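Local coordinates for Alpha/beta hydrolase fold protein (PDB 4G9E), which hydrolyses the lactone ring of N-acyl homoserine lactones, the signals of bacterial quorum sensing, as an AHL-lactonase of the alpha/beta-hydrolase fold, at residues A[158-161]-A[162-166]; A[217-220]-A[221-224]. One frame throughout, in Å; residues are numbered along the deposited sequence.

Contact 1 comes first along the chain, on the last turns of helix 154-165, where residues 158-161 bond to residues 162-166 just ahead of them. Contact 2 follows in series, with no nesting or crossing: it is where the loop between strand 211-216 of the central sheet and helix 224-227 turns back on itself. Although their centres lie about 14 Å apart, the two meet in space, T164 CG2 packing 3.8 Å from F221 CE2. Together they bring a helix over the pocket and a loop at the end of a sheet strand against one bound N-butanoyl-L-homoserine, with Y160, T164 and F221 among its pocket residues.

Contact 1: A[158-161]-A[162-166]. With C4L (N-butanoyl-L-homoserine), chain C.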
loop_
_atom_site.group_PDB
_atom_site.type_symbol
_atom_site.label_atom_id
_atom_site.label_comp_id
_atom_site.label_asym_id
_atom_site.label_seq_id
_atom_site.Cartn_x
_atom_site.Cartn_y
_atom_site.Cartn_z
ATOM N N GLU A 158 -0.319 -15.148 -13.726
ATOM C CA GLU A 158 -0.851 -14.249 -14.736
ATOM C C GLU A 158 -2.193 -13.654 -14.321
ATOM O O GLU A 158 -2.407 -12.444 -14.443
ATOM C CB GLU A 158 -0.985 -14.949 -16.086
ATOM C CG GLU A 158 -1.602 -14.031 -17.115
ATOM C CD GLU A 158 -1.544 -14.573 -18.520
ATOM O OE1 GLU A 158 -1.019 -15.687 -18.728
ATOM O OE2 GLU A 158 -2.030 -13.868 -19.420
ATOM N N SER A 159 -3.094 -14.488 -13.808
ATOM C CA SER A 159 -4.407 -13.996 -13.416
ATOM C C SER A 159 -4.297 -12.970 -12.298
ATOM O O SER A 159 -4.945 -11.925 -12.345
ATOM C CB SER A 159 -5.331 -15.137 -12.992
ATOM O OG SER A 159 -6.684 -14.712 -13.002
ATOM N N TYR A 160 -3.478 -13.270 -11.292
ATOM C CA TYR A 160 -3.313 -12.351 -10.175
ATOM C C TYR A 160 -2.652 -11.051 -10.620
ATOM O O TYR A 160 -3.087 -9.968 -10.236
ATOM C CB TYR A 160 -2.527 -12.996 -9.024
ATOM C CG TYR A 160 -2.742 -12.291 -7.702
ATOM C CD1 TYR A 160 -3.992 -12.288 -7.100
ATOM C CD2 TYR A 160 -1.707 -11.616 -7.063
ATOM C CE1 TYR A 160 -4.211 -11.642 -5.906
ATOM C CE2 TYR A 160 -1.918 -10.965 -5.851
ATOM C CZ TYR A 160 -3.175 -10.983 -5.285
ATOM O OH TYR A 160 -3.403 -10.337 -4.094
ATOM N N ALA A 161 -1.597 -11.159 -11.421
ATOM C CA ALA A 161 -0.896 -9.975 -11.912
ATOM C C ALA A 161 -1.819 -9.087 -12.736
ATOM O O ALA A 161 -1.831 -7.859 -12.581
ATOM C CB ALA A 161 0.316 -10.376 -12.732
ATOM N N ARG A 162 -2.587 -9.703 -13.628
ATOM C CA ARG A 162 -3.472 -8.927 -14.486
ATOM C C ARG A 162 -4.578 -8.242 -13.686
ATOM O O ARG A 162 -4.896 -7.086 -13.931
ATOM C CB ARG A 162 -4.056 -9.800 -15.597
ATOM C CG ARG A 162 -3.040 -10.183 -16.658
ATOM C CD ARG A 162 -3.705 -10.866 -17.838
ATOM N NE ARG A 162 -2.741 -11.234 -18.876
ATOM C CZ ARG A 162 -2.278 -10.407 -19.806
ATOM N NH1 ARG A 162 -2.696 -9.151 -19.843
ATOM N NH2 ARG A 162 -1.398 -10.836 -20.704
ATOM N N SER A 163 -5.161 -8.953 -12.727
ATOM C CA SER A 163 -6.274 -8.391 -11.966
ATOM C C SER A 163 -5.824 -7.318 -10.973
ATOM O O SER A 163 -6.503 -6.312 -10.790
ATOM C CB SER A 163 -7.060 -9.491 -11.252
ATOM O OG SER A 163 -6.228 -10.217 -10.368
ATOM N N THR A 164 -4.679 -7.523 -10.331
ATOM C CA THR A 164 -4.187 -6.525 -9.385
ATOM C C THR A 164 -3.647 -5.273 -10.067
ATOM O O THR A 164 -3.829 -4.170 -9.558
ATOM C CB THR A 164 -3.108 -7.074 -8.419
ATOM O OG1 THR A 164 -1.992 -7.576 -9.164
ATOM C CG2 THR A 164 -3.680 -8.147 -7.503
ATOM N N CYS A 165 -2.994 -5.429 -11.214
ATOM C CA CYS A 165 -2.287 -4.304 -11.823
ATOM C C CYS A 165 -3.086 -3.573 -12.888
ATOM O O CYS A 165 -2.831 -2.402 -13.154
ATOM C CB CYS A 165 -0.942 -4.756 -12.390
ATOM S SG CYS A 165 0.208 -5.306 -11.129
ATOM N N GLY A 166 -4.048 -4.260 -13.490
ATOM C CA GLY A 166 -4.887 -3.648 -14.501
ATOM C C GLY A 166 -4.143 -3.262 -15.766
ATOM O O GLY A 166 -3.004 -3.676 -16.003
HETATM O O1 C4L C . -3.564 -6.146 -4.066
HETATM C C4 C4L C . -3.507 -6.514 -2.868
HETATM O O2 C4L C . -2.613 -6.143 -2.075
HETATM C C3 C4L C . -4.547 -7.476 -2.343
HETATM C C2 C4L C . -5.853 -7.379 -3.142
HETATM C C1 C4L C . -6.722 -8.616 -2.978
HETATM O O3 C4L C . -6.136 -9.726 -3.675
HETATM N N1 C4L C . -4.864 -7.239 -0.931
HETATM C C5 C4L C . -4.429 -8.039 0.047
HETATM O O4 C4L C . -3.750 -9.039 -0.151
HETATM C C6 C4L C . -4.832 -7.672 1.457
HETATM C C7 C4L C . -5.366 -8.910 2.168
HETATM C C8 C4L C . -6.649 -9.439 1.539
HETATM O O HOH W 1 -0.319 -13.388 -21.587
#
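The carbonyl oxygen Y160 O is gripped twice by T164, through its backbone N and through its hydroxyl, T164 OG1, which donates over 2.8 Å. This is the i to i+4 pattern of an alpha-helix, here the end of helix 154-165, with the threonine hydroxyl folded back on the main chain. The two donors reach Y160 O from opposite faces of its carbonyl plane. With OG1 set between the backbone N and carbonyl carbon (chi1 59°), the methyl is left to face the tyrosine: T164 CG2 sits over one face of the Y160 ring in a CH-pi contact, 3.7 Å from the centroid. A branched threonine thus serves both bond and ring. The phenol reaches into the pocket, where Y160 OH and O3 of N-butanoyl-L-homoserine share a 2.8 Å hydrogen bond; the ligand is also hydrogen-bonded to N33 N, L103 N and H248 NE2. G166, with positive phi, leaves the helix after C165, a backbone shape that suits glycine.

At the other, more exposed side of the helix, E158 and R162 form an i to i+4 salt bridge, opposite charges running alongside each other one turn apart. The extended glutamate chain delivers OE2 to the guanidinium edge, with the two planes turned 46° apart. R162 NE meets the anti lone pair of E158 OE2 at 2.8 Å, and a water bridges E158 OE2 to R162 NH2.

Contact 2: A[217-220]-A[221-224]; sequences RDEP and FVEL. With C4L (N-butanoyl-L-homoserine), chain C.
The F221 ring lays one face against N-butanoyl-L-homoserine: ligand O3 stands 3.6 Å above the ring plane, toward its rim, and F221 CD1 is 3.7 Å from ligand C1. The flat ring offers a broad face to this CH2-O arm without competing for its hydrogen bond, and H248 meets the ring edge-to-face. P220 packs against it obliquely, CG lying 3.7 Å from F221 CD2.

The loop is closed by E219, which probably supplies the acid of the Ser-His-Glu triad of this alpha/beta hydrolase. Its chain bends at chi2 (-66°), curling the carboxylate over the following residues. E219 OE2 accepts from F221 N at 2.9 Å, nearly in line with its C-O bond, and from V222 N at 3.0 Å, from above the carboxylate plane. V222 CG2 packs beside the same carboxylate, and L224 CD1 lies against R217 O, where the bend's ends meet. E219 OE1 is hydrogen-bonded to H248 ND1. A glutamine in place of E219 would probably leave H248 ND1 without its carboxylate acceptor, even if the amide oxygen still met both backbone N-H groups. Two main-chain donors thus hold one oxygen and, with the H248 bond on the other, probably limit the carboxylate's rotation.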
loop_
_atom_site.group_PDB
_atom_site.type_symbol
_atom_site.label_atom_id
_atom_site.label_comp_id
_atom_site.label_asym_id
_atom_site.label_seq_id
_atom_site.Cartn_x
_atom_site.Cartn_y
_atom_site.Cartn_z
ATOM N N ARG A 217 -13.179 3.060 -10.069
ATOM C CA ARG A 217 -14.597 2.723 -10.097
ATOM C C ARG A 217 -14.825 1.246 -10.394
ATOM O O ARG A 217 -15.783 0.645 -9.907
ATOM C CB ARG A 217 -15.327 3.582 -11.139
ATOM C CG ARG A 217 -16.805 3.250 -11.294
ATOM C CD ARG A 217 -17.558 4.350 -12.045
ATOM N NE ARG A 217 -17.625 5.579 -11.258
ATOM C CZ ARG A 217 -18.444 5.760 -10.225
ATOM N NH1 ARG A 217 -19.276 4.793 -9.854
ATOM N NH2 ARG A 217 -18.428 6.904 -9.556
ATOM N N ASP A 218 -13.944 0.666 -11.203
ATOM C CA ASP A 218 -14.100 -0.715 -11.639
ATOM C C ASP A 218 -13.278 -1.668 -10.773
ATOM O O ASP A 218 -12.884 -2.744 -11.210
ATOM C CB ASP A 218 -13.732 -0.831 -13.114
ATOM C CG ASP A 218 -14.560 0.093 -13.973
ATOM O OD1 ASP A 218 -15.774 0.216 -13.703
ATOM O OD2 ASP A 218 -13.999 0.722 -14.886
ATOM N N GLU A 219 -13.031 -1.263 -9.530
ATOM C CA GLU A 219 -12.369 -2.112 -8.540
ATOM C C GLU A 219 -12.899 -3.540 -8.578
ATOM O O GLU A 219 -14.083 -3.760 -8.332
ATOM C CB GLU A 219 -12.611 -1.542 -7.142
ATOM C CG GLU A 219 -11.378 -1.000 -6.468
ATOM C CD GLU A 219 -10.353 -2.078 -6.146
ATOM O OE1 GLU A 219 -9.214 -1.708 -5.798
ATOM O OE2 GLU A 219 -10.674 -3.283 -6.235
ATOM N N PRO A 220 -12.027 -4.521 -8.873
ATOM C CA PRO A 220 -12.457 -5.926 -8.887
ATOM C C PRO A 220 -12.357 -6.613 -7.525
ATOM O O PRO A 220 -12.904 -7.707 -7.373
ATOM C CB PRO A 220 -11.469 -6.572 -9.856
ATOM C CG PRO A 220 -10.225 -5.764 -9.698
ATOM C CD PRO A 220 -10.674 -4.350 -9.437
ATOM N N PHE A 221 -11.667 -5.994 -6.570
ATOM C CA PHE A 221 -11.429 -6.617 -5.268
ATOM C C PHE A 221 -12.191 -5.949 -4.135
ATOM O O PHE A 221 -12.588 -6.607 -3.179
ATOM C CB PHE A 221 -9.939 -6.592 -4.915
ATOM C CG PHE A 221 -9.082 -7.412 -5.825
ATOM C CD1 PHE A 221 -9.106 -8.794 -5.763
ATOM C CD2 PHE A 221 -8.233 -6.807 -6.725
ATOM C CE1 PHE A 221 -8.309 -9.554 -6.604
ATOM C CE2 PHE A 221 -7.439 -7.561 -7.567
ATOM C CZ PHE A 221 -7.476 -8.933 -7.509
ATOM N N VAL A 222 -12.370 -4.637 -4.230
ATOM C CA VAL A 222 -12.907 -3.862 -3.118
ATOM C C VAL A 222 -14.347 -3.436 -3.351
ATOM O O VAL A 222 -14.690 -2.959 -4.428
ATOM C CB VAL A 222 -12.053 -2.613 -2.861
ATOM C CG1 VAL A 222 -12.604 -1.818 -1.692
ATOM C CG2 VAL A 222 -10.610 -3.015 -2.599
ATOM N N GLU A 223 -15.186 -3.618 -2.337
ATOM C CA GLU A 223 -16.566 -3.148 -2.393
ATOM C C GLU A 223 -16.629 -1.651 -2.121
ATOM O O GLU A 223 -16.515 -1.223 -0.973
ATOM C CB GLU A 223 -17.424 -3.892 -1.375
ATOM C CG GLU A 223 -17.565 -5.362 -1.668
ATOM C CD GLU A 223 -18.564 -5.668 -2.772
ATOM O OE1 GLU A 223 -18.917 -4.770 -3.574
ATOM O OE2 GLU A 223 -18.998 -6.830 -2.828
ATOM N N LEU A 224 -16.810 -0.854 -3.167
ATOM C CA LEU A 224 -16.805 0.594 -3.004
ATOM C C LEU A 224 -17.970 1.084 -2.147
ATOM O O LEU A 224 -17.849 2.100 -1.460
ATOM C CB LEU A 224 -16.796 1.295 -4.363
ATOM C CG LEU A 224 -15.572 0.975 -5.220
ATOM C CD1 LEU A 224 -15.630 1.752 -6.520
ATOM C CD2 LEU A 224 -14.290 1.286 -4.462
HETATM O O1 C4L C . -3.564 -6.146 -4.066
HETATM C C4 C4L C . -3.507 -6.514 -2.868
HETATM O O2 C4L C . -2.613 -6.143 -2.075
HETATM C C3 C4L C . -4.547 -7.476 -2.343
HETATM C C2 C4L C . -5.853 -7.379 -3.142
HETATM C C1 C4L C . -6.722 -8.616 -2.978
HETATM O O3 C4L C . -6.136 -9.726 -3.675
HETATM N N1 C4L C . -4.864 -7.239 -0.931
HETATM C C5 C4L C . -4.429 -8.039 0.047
HETATM O O4 C4L C . -3.750 -9.039 -0.151
HETATM C C6 C4L C . -4.832 -7.672 1.457
HETATM C C7 C4L C . -5.366 -8.910 2.168
HETATM C C8 C4L C . -6.649 -9.439 1.539
#